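Local coordinates for protein PfVFT1 (Plasmodium falciparum, PDB 5JKQ) that has the bi-lobed Venus flytrap architecture of solute-binding proteins and therefore probably binds a small solute, at residues N188-N191 / L192-K196; I237-S240 / K241-S245. The protein carries 3 engineered substitutions. All coordinates share one frame; numbering follows the deposited sequence.

Contact 1: residues N188-N191 / L192-K196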
ATOM      1  N   ASN A 188      -9.416 -11.347 -29.085  1.00 26.52           N
ATOM      2  CA  ASN A 188      -8.178 -10.907 -29.722  1.00 26.01           C
ATOM      3  C   ASN A 188      -7.589  -9.682 -29.021  1.00 27.95           C
ATOM      4  O   ASN A 188      -6.958  -8.835 -29.652  1.00 24.15           O
ATOM      5  CB  ASN A 188      -8.424 -10.605 -31.206  1.00 31.86           C
ATOM      6  CG  ASN A 188      -7.145 -10.611 -32.030  1.00 34.79           C
ATOM      7  OD1 ASN A 188      -6.177 -11.298 -31.698  1.00 34.81           O
ATOM      8  ND2 ASN A 188      -7.140  -9.844 -33.113  1.00 32.42           N
ATOM      9  N   ILE A 189      -7.808  -9.603 -27.710  1.00 31.10           N
ATOM     10  CA  ILE A 189      -7.298  -8.508 -26.888  1.00 24.78           C
ATOM     11  C   ILE A 189      -6.281  -9.041 -25.884  1.00 26.82           C
ATOM     12  O   ILE A 189      -6.629  -9.833 -25.007  1.00 29.83           O
ATOM     13  CB  ILE A 189      -8.440  -7.797 -26.132  1.00 27.11           C
ATOM     14  CG1 ILE A 189      -9.449  -7.217 -27.124  1.00 28.40           C
ATOM     15  CG2 ILE A 189      -7.897  -6.687 -25.235  1.00 29.76           C
ATOM     16  CD1 ILE A 189     -10.743  -6.756 -26.486  1.00 25.94           C
ATOM     17  N   ASN A 190      -5.029  -8.609 -26.013  1.00 22.31           N
ATOM     18  CA  ASN A 190      -3.971  -9.048 -25.105  1.00 30.72           C
ATOM     19  C   ASN A 190      -3.153  -7.893 -24.524  1.00 26.80           C
ATOM     20  O   ASN A 190      -2.073  -8.103 -23.975  1.00 33.04           O
ATOM     21  CB  ASN A 190      -3.046 -10.035 -25.822  1.00 37.31           C
ATOM     22  CG  ASN A 190      -2.642  -9.561 -27.206  1.00 50.88           C
ATOM     23  OD1 ASN A 190      -1.755  -8.717 -27.355  1.00 52.17           O
ATOM     24  ND2 ASN A 190      -3.287 -10.114 -28.232  1.00 46.44           N
ATOM     25  N   ASN A 191      -3.677  -6.676 -24.626  1.00 24.88           N
ATOM     26  CA  ASN A 191      -3.040  -5.528 -23.989  1.00 29.79           C
ATOM     27  C   ASN A 191      -4.050  -4.450 -23.621  1.00 26.42           C
ATOM     28  O   ASN A 191      -5.207  -4.492 -24.042  1.00 25.26           O
ATOM     29  CB  ASN A 191      -1.949  -4.937 -24.891  1.00 33.16           C
ATOM     30  CG  ASN A 191      -2.436  -4.656 -26.299  1.00 31.37           C
ATOM     31  OD1 ASN A 191      -3.210  -3.727 -26.527  1.00 25.48           O
ATOM     32  ND2 ASN A 191      -1.970  -5.452 -27.254  1.00 28.99           N
ATOM     33  N   LEU A 192      -3.598  -3.492 -22.819  1.00 30.45           N
ATOM     34  CA  LEU A 192      -4.444  -2.410 -22.341  1.00 30.16           C
ATOM     35  C   LEU A 192      -4.921  -1.525 -23.491  1.00 31.20           C
ATOM     36  O   LEU A 192      -6.015  -0.966 -23.439  1.00 23.08           O
ATOM     37  CB  LEU A 192      -3.683  -1.578 -21.307  1.00 26.72           C
ATOM     38  CG  LEU A 192      -4.449  -0.457 -20.602  1.00 26.89           C
ATOM     39  CD1 LEU A 192      -5.656  -0.993 -19.850  1.00 25.48           C
ATOM     40  CD2 LEU A 192      -3.521   0.296 -19.661  1.00 24.66           C
ATOM     41  N   GLU A 193      -4.096  -1.407 -24.528  1.00 32.58           N
ATOM     42  CA  GLU A 193      -4.423  -0.570 -25.679  1.00 29.16           C
ATOM     43  C   GLU A 193      -5.573  -1.163 -26.490  1.00 35.23           C
ATOM     44  O   GLU A 193      -6.512  -0.453 -26.853  1.00 31.33           O
ATOM     45  CB  GLU A 193      -3.194  -0.388 -26.573  1.00 30.12           C
ATOM     46  CG  GLU A 193      -3.429   0.483 -27.801  1.00 27.34           C
ATOM     47  CD  GLU A 193      -3.726   1.928 -27.454  1.00 35.89           C
ATOM     48  OE1 GLU A 193      -3.509   2.322 -26.287  1.00 32.06           O
ATOM     49  OE2 GLU A 193      -4.177   2.673 -28.350  1.00 41.90           O
ATOM     50  N   ASP A 194      -5.489  -2.458 -26.785  1.00 30.06           N
ATOM     51  CA  ASP A 194      -6.548  -3.145 -27.519  1.00 30.27           C
ATOM     52  C   ASP A 194      -7.841  -3.133 -26.712  1.00 31.59           C
ATOM     53  O   ASP A 194      -8.933  -3.046 -27.273  1.00 31.38           O
ATOM     54  CB  ASP A 194      -6.151  -4.590 -27.841  1.00 26.04           C
ATOM     55  CG  ASP A 194      -5.030  -4.682 -28.857  1.00 26.90           C
ATOM     56  OD1 ASP A 194      -4.922  -3.787 -29.722  1.00 27.54           O
ATOM     57  OD2 ASP A 194      -4.259  -5.663 -28.794  1.00 35.24           O
ATOM     58  N   LEU A 195      -7.707  -3.227 -25.391  1.00 28.52           N
ATOM     59  CA  LEU A 195      -8.860  -3.214 -24.499  1.00 25.07           C
ATOM     60  C   LEU A 195      -9.577  -1.870 -24.574  1.00 24.06           C
ATOM     61  O   LEU A 195     -10.799  -1.823 -24.691  1.00 28.13           O
ATOM     62  CB  LEU A 195      -8.429  -3.509 -23.058  1.00 23.30           C
ATOM     63  CG  LEU A 195      -9.529  -3.500 -21.995  1.00 22.92           C
ATOM     64  CD1 LEU A 195     -10.562  -4.586 -22.259  1.00 21.67           C
ATOM     65  CD2 LEU A 195      -8.926  -3.658 -20.609  1.00 22.76           C
ATOM     66  N   LYS A 196      -8.808  -0.785 -24.508  1.00 25.16           N
ATOM     67  CA  LYS A 196      -9.361   0.565 -24.604  1.00 31.65           C
ATOM     68  C   LYS A 196     -10.191   0.741 -25.868  1.00 26.71           C
ATOM     69  O   LYS A 196     -11.303   1.268 -25.822  1.00 29.98           O
ATOM     70  CB  LYS A 196      -8.245   1.610 -24.583  1.00 36.87           C
ATOM     71  CG  LYS A 196      -7.660   1.891 -23.210  1.00 39.58           C
ATOM     72  CD  LYS A 196      -6.594   2.973 -23.296  1.00 40.87           C
ATOM     73  CE  LYS A 196      -5.678   2.962 -22.087  1.00 49.19           C
ATOM     74  NZ  LYS A 196      -4.556   3.928 -22.224  1.00 44.06           N
TER
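N191 and D194 meet side chain to side chain at the first turn of helix 192-201, the amide and carboxylate planes turned 46° against each other. N191 is the N-cap residue. Its CG sits between the backbone N and the carbonyl carbon (chi1 51°), which folds the amide over the start of the helix and brings OD1 2.6 Å from D194 N. This capping bond is fairly straight, 161° at the hydrogen, with the donor tilted out of the amide plane. The other branch of the amide turns to the carboxylate: N191 ND2 reaches D194 OD2 at 2.8 Å, a bond made weak by its bent N-H angle. N190 OD1 takes a second, weak bond from the same ND2. One firm bond and two weak ones thus hold the amide, consistent with OD1 facing the helix N-H and ND2 the acceptors. The helix proper then begins with L195 N donating to N191 O at 3.1 Å. Below the polar cap, I189 CG2 approaches D194 CB at 3.8 Å and L195 CB at 3.9 Å, apolar packing that continues with I189 on I183 and L195 on I181 of strand 175-184. F222 of helix 212-222 also packs on L195. Chemically, the cap satisfies an amide N-H that has no preceding helical turn to pair with, while the D194 carboxylate, lying at the helix N-terminus, is probably stabilised by the helix dipole.

Contact 2: residues I237-S240 / K241-S245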
ATOM      1  N   ILE A 237     -11.622 -18.407  -8.279  1.00 18.32           N
ATOM      2  CA  ILE A 237     -12.511 -19.338  -8.963  1.00 23.15           C
ATOM      3  C   ILE A 237     -13.844 -18.665  -9.290  1.00 17.11           C
ATOM      4  O   ILE A 237     -14.393 -18.867 -10.372  1.00 16.18           O
ATOM      5  CB  ILE A 237     -12.742 -20.609  -8.116  1.00 23.84           C
ATOM      6  CG1 ILE A 237     -11.439 -21.404  -8.023  1.00 21.92           C
ATOM      7  CG2 ILE A 237     -13.844 -21.493  -8.717  1.00 19.22           C
ATOM      8  CD1 ILE A 237     -11.458 -22.516  -6.994  1.00 21.61           C
ATOM      9  N   ASP A 238     -14.354 -17.860  -8.360  1.00 18.39           N
ATOM     10  CA  ASP A 238     -15.594 -17.119  -8.585  1.00 19.67           C
ATOM     11  C   ASP A 238     -15.411 -16.122  -9.717  1.00 19.69           C
ATOM     12  O   ASP A 238     -16.186 -16.097 -10.673  1.00 18.63           O
ATOM     13  CB  ASP A 238     -16.033 -16.376  -7.320  1.00 19.65           C
ATOM     14  CG  ASP A 238     -16.360 -17.308  -6.173  1.00 28.16           C
ATOM     15  OD1 ASP A 238     -16.698 -18.482  -6.431  1.00 32.64           O
ATOM     16  OD2 ASP A 238     -16.289 -16.861  -5.009  1.00 38.63           O
ATOM     17  N   LEU A 239     -14.378 -15.297  -9.581  1.00 25.62           N
ATOM     18  CA  LEU A 239     -14.032 -14.289 -10.574  1.00 20.12           C
ATOM     19  C   LEU A 239     -13.905 -14.936 -11.954  1.00 26.74           C
ATOM     20  O   LEU A 239     -14.490 -14.463 -12.928  1.00 19.00           O
ATOM     21  CB  LEU A 239     -12.728 -13.590 -10.156  1.00 23.33           C
ATOM     22  CG  LEU A 239     -12.108 -12.406 -10.914  1.00 18.15           C
ATOM     23  CD1 LEU A 239     -11.565 -12.796 -12.286  1.00 31.20           C
ATOM     24  CD2 LEU A 239     -13.090 -11.251 -11.023  1.00 25.53           C
ATOM     25  N   SER A 240     -13.169 -16.042 -12.017  1.00 19.16           N
ATOM     26  CA  SER A 240     -12.887 -16.711 -13.282  1.00 19.56           C
ATOM     27  C   SER A 240     -14.146 -17.284 -13.924  1.00 27.63           C
ATOM     28  O   SER A 240     -14.317 -17.214 -15.142  1.00 19.16           O
ATOM     29  CB  SER A 240     -11.865 -17.828 -13.076  1.00 21.88           C
ATOM     30  OG  SER A 240     -10.614 -17.304 -12.665  1.00 21.18           O
ATOM     31  N   LYS A 241     -15.017 -17.857 -13.100  1.00 24.53           N
ATOM     32  CA  LYS A 241     -16.279 -18.413 -13.572  1.00 21.56           C
ATOM     33  C   LYS A 241     -17.076 -17.358 -14.337  1.00 24.37           C
ATOM     34  O   LYS A 241     -17.696 -17.652 -15.359  1.00 28.67           O
ATOM     35  CB  LYS A 241     -17.090 -18.947 -12.386  1.00 27.60           C
ATOM     36  CG  LYS A 241     -18.333 -19.735 -12.764  1.00 33.14           C
ATOM     37  CD  LYS A 241     -18.350 -21.093 -12.068  1.00 36.80           C
ATOM     38  CE  LYS A 241     -19.654 -21.846 -12.306  1.00 39.67           C
ATOM     39  NZ  LYS A 241     -20.765 -21.338 -11.450  1.00 49.77           N
ATOM     40  N   SER A 242     -17.030 -16.124 -13.847  1.00 20.01           N
ATOM     41  CA  SER A 242     -17.798 -15.029 -14.428  1.00 23.65           C
ATOM     42  C   SER A 242     -17.261 -14.606 -15.795  1.00 25.50           C
ATOM     43  O   SER A 242     -18.034 -14.287 -16.698  1.00 32.83           O
ATOM     44  CB  SER A 242     -17.797 -13.830 -13.478  1.00 31.87           C
ATOM     45  OG  SER A 242     -18.539 -12.751 -14.014  1.00 42.06           O
ATOM     46  N   VAL A 243     -15.941 -14.594 -15.942  1.00 20.20           N
ATOM     47  CA  VAL A 243     -15.323 -14.267 -17.223  1.00 22.76           C
ATOM     48  C   VAL A 243     -15.588 -15.374 -18.241  1.00 22.74           C
ATOM     49  O   VAL A 243     -15.867 -15.099 -19.408  1.00 26.89           O
ATOM     50  CB  VAL A 243     -13.801 -14.046 -17.074  1.00 27.36           C
ATOM     51  CG1 VAL A 243     -13.120 -13.910 -18.439  1.00 15.97           C
ATOM     52  CG2 VAL A 243     -13.534 -12.815 -16.225  1.00 25.00           C
ATOM     53  N   LEU A 244     -15.498 -16.623 -17.793  1.00 22.34           N
ATOM     54  CA  LEU A 244     -15.721 -17.772 -18.666  1.00 22.91           C
ATOM     55  C   LEU A 244     -17.189 -17.885 -19.064  1.00 23.60           C
ATOM     56  O   LEU A 244     -17.505 -18.274 -20.189  1.00 25.77           O
ATOM     57  CB  LEU A 244     -15.260 -19.062 -17.982  1.00 24.94           C
ATOM     58  CG  LEU A 244     -13.752 -19.187 -17.752  1.00 19.38           C
ATOM     59  CD1 LEU A 244     -13.445 -20.339 -16.813  1.00 23.96           C
ATOM     60  CD2 LEU A 244     -13.018 -19.372 -19.070  1.00 18.25           C
ATOM     61  N   SER A 245     -18.083 -17.536 -18.142  1.00 27.76           N
ATOM     62  CA  SER A 245     -19.518 -17.555 -18.418  1.00 26.28           C
ATOM     63  C   SER A 245     -19.919 -16.408 -19.340  1.00 27.68           C
ATOM     64  O   SER A 245     -21.076 -16.310 -19.750  1.00 33.04           O
ATOM     65  CB  SER A 245     -20.319 -17.470 -17.119  1.00 27.80           C
ATOM     66  OG  SER A 245     -20.246 -16.168 -16.568  1.00 36.06           O
TER
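S240 and L244 lie one turn apart on helix 236-244, an alpha-helix with one face laid on the sheet of its lobe and with i to i+4 bonds joining the two segments. L244 N donates to S240 O at 3.0 Å, and K241 N to I237 O at the same length; S242 N reaches D238 O at 3.3 Å. At L239 O the pattern is looser, since both V243 N and S242 N approach it and both bonds are weak.

The L244 side chain can be followed outward over the S240 carbonyl. Its CB is 3.5 Å from S240 O and CG closes to 3.3 Å. CD1 continues past the same oxygen at 3.6 Å, alongside the preceding turn. The first torsion (chi1 -67°) sets CG beside the backbone N and over the S240 oxygen, and chi2 of 168° sends CD1 back toward the N-terminal end of the helix. CD2 heads the other way, toward the C-terminal end and away from S240 O. Beyond the helix, L244 packs on L184 of strand 175-184, I265 of strand 265-281 and the side chain of F260.

S240 puts its hydroxyl on the backbone of the previous turn, where OG is hydrogen-bonded to Y236 O, while its side chain touches M182 and F260. L239 also packs on M182, and V243 on I265. K241 takes the other course: its CB passes close to the I237 and D238 carbonyls, but the chain, bent at chi2 and chi4, leads NZ away from both.

Toward the C-terminal end of the helix, S242 OG is hydrogen-bonded to S247 OG. S245 OG also bonds S247 OG, and it donates to S242 O at 2.9 Å from above the carbonyl plane, 39° out of it.

Contacts 1 and 2 lie in series along the chain and belong to the same end of the bi-lobed molecule, each centred 27 Å from the centre of the chain. Their own centres are 19 Å apart and their nearest atoms about 10 Å, so they do not touch. Strand 175-184 links them: I181 and I183 pack against contact 1, M182 and L184 against contact 2, so residues that follow one another on this strand face the two contacts in turn. Contact 1 is the capped start of helix 192-201, whereas contact 2, toward the C-terminal end of helix 236-244, combines bonding within the helix with packing on the sheet.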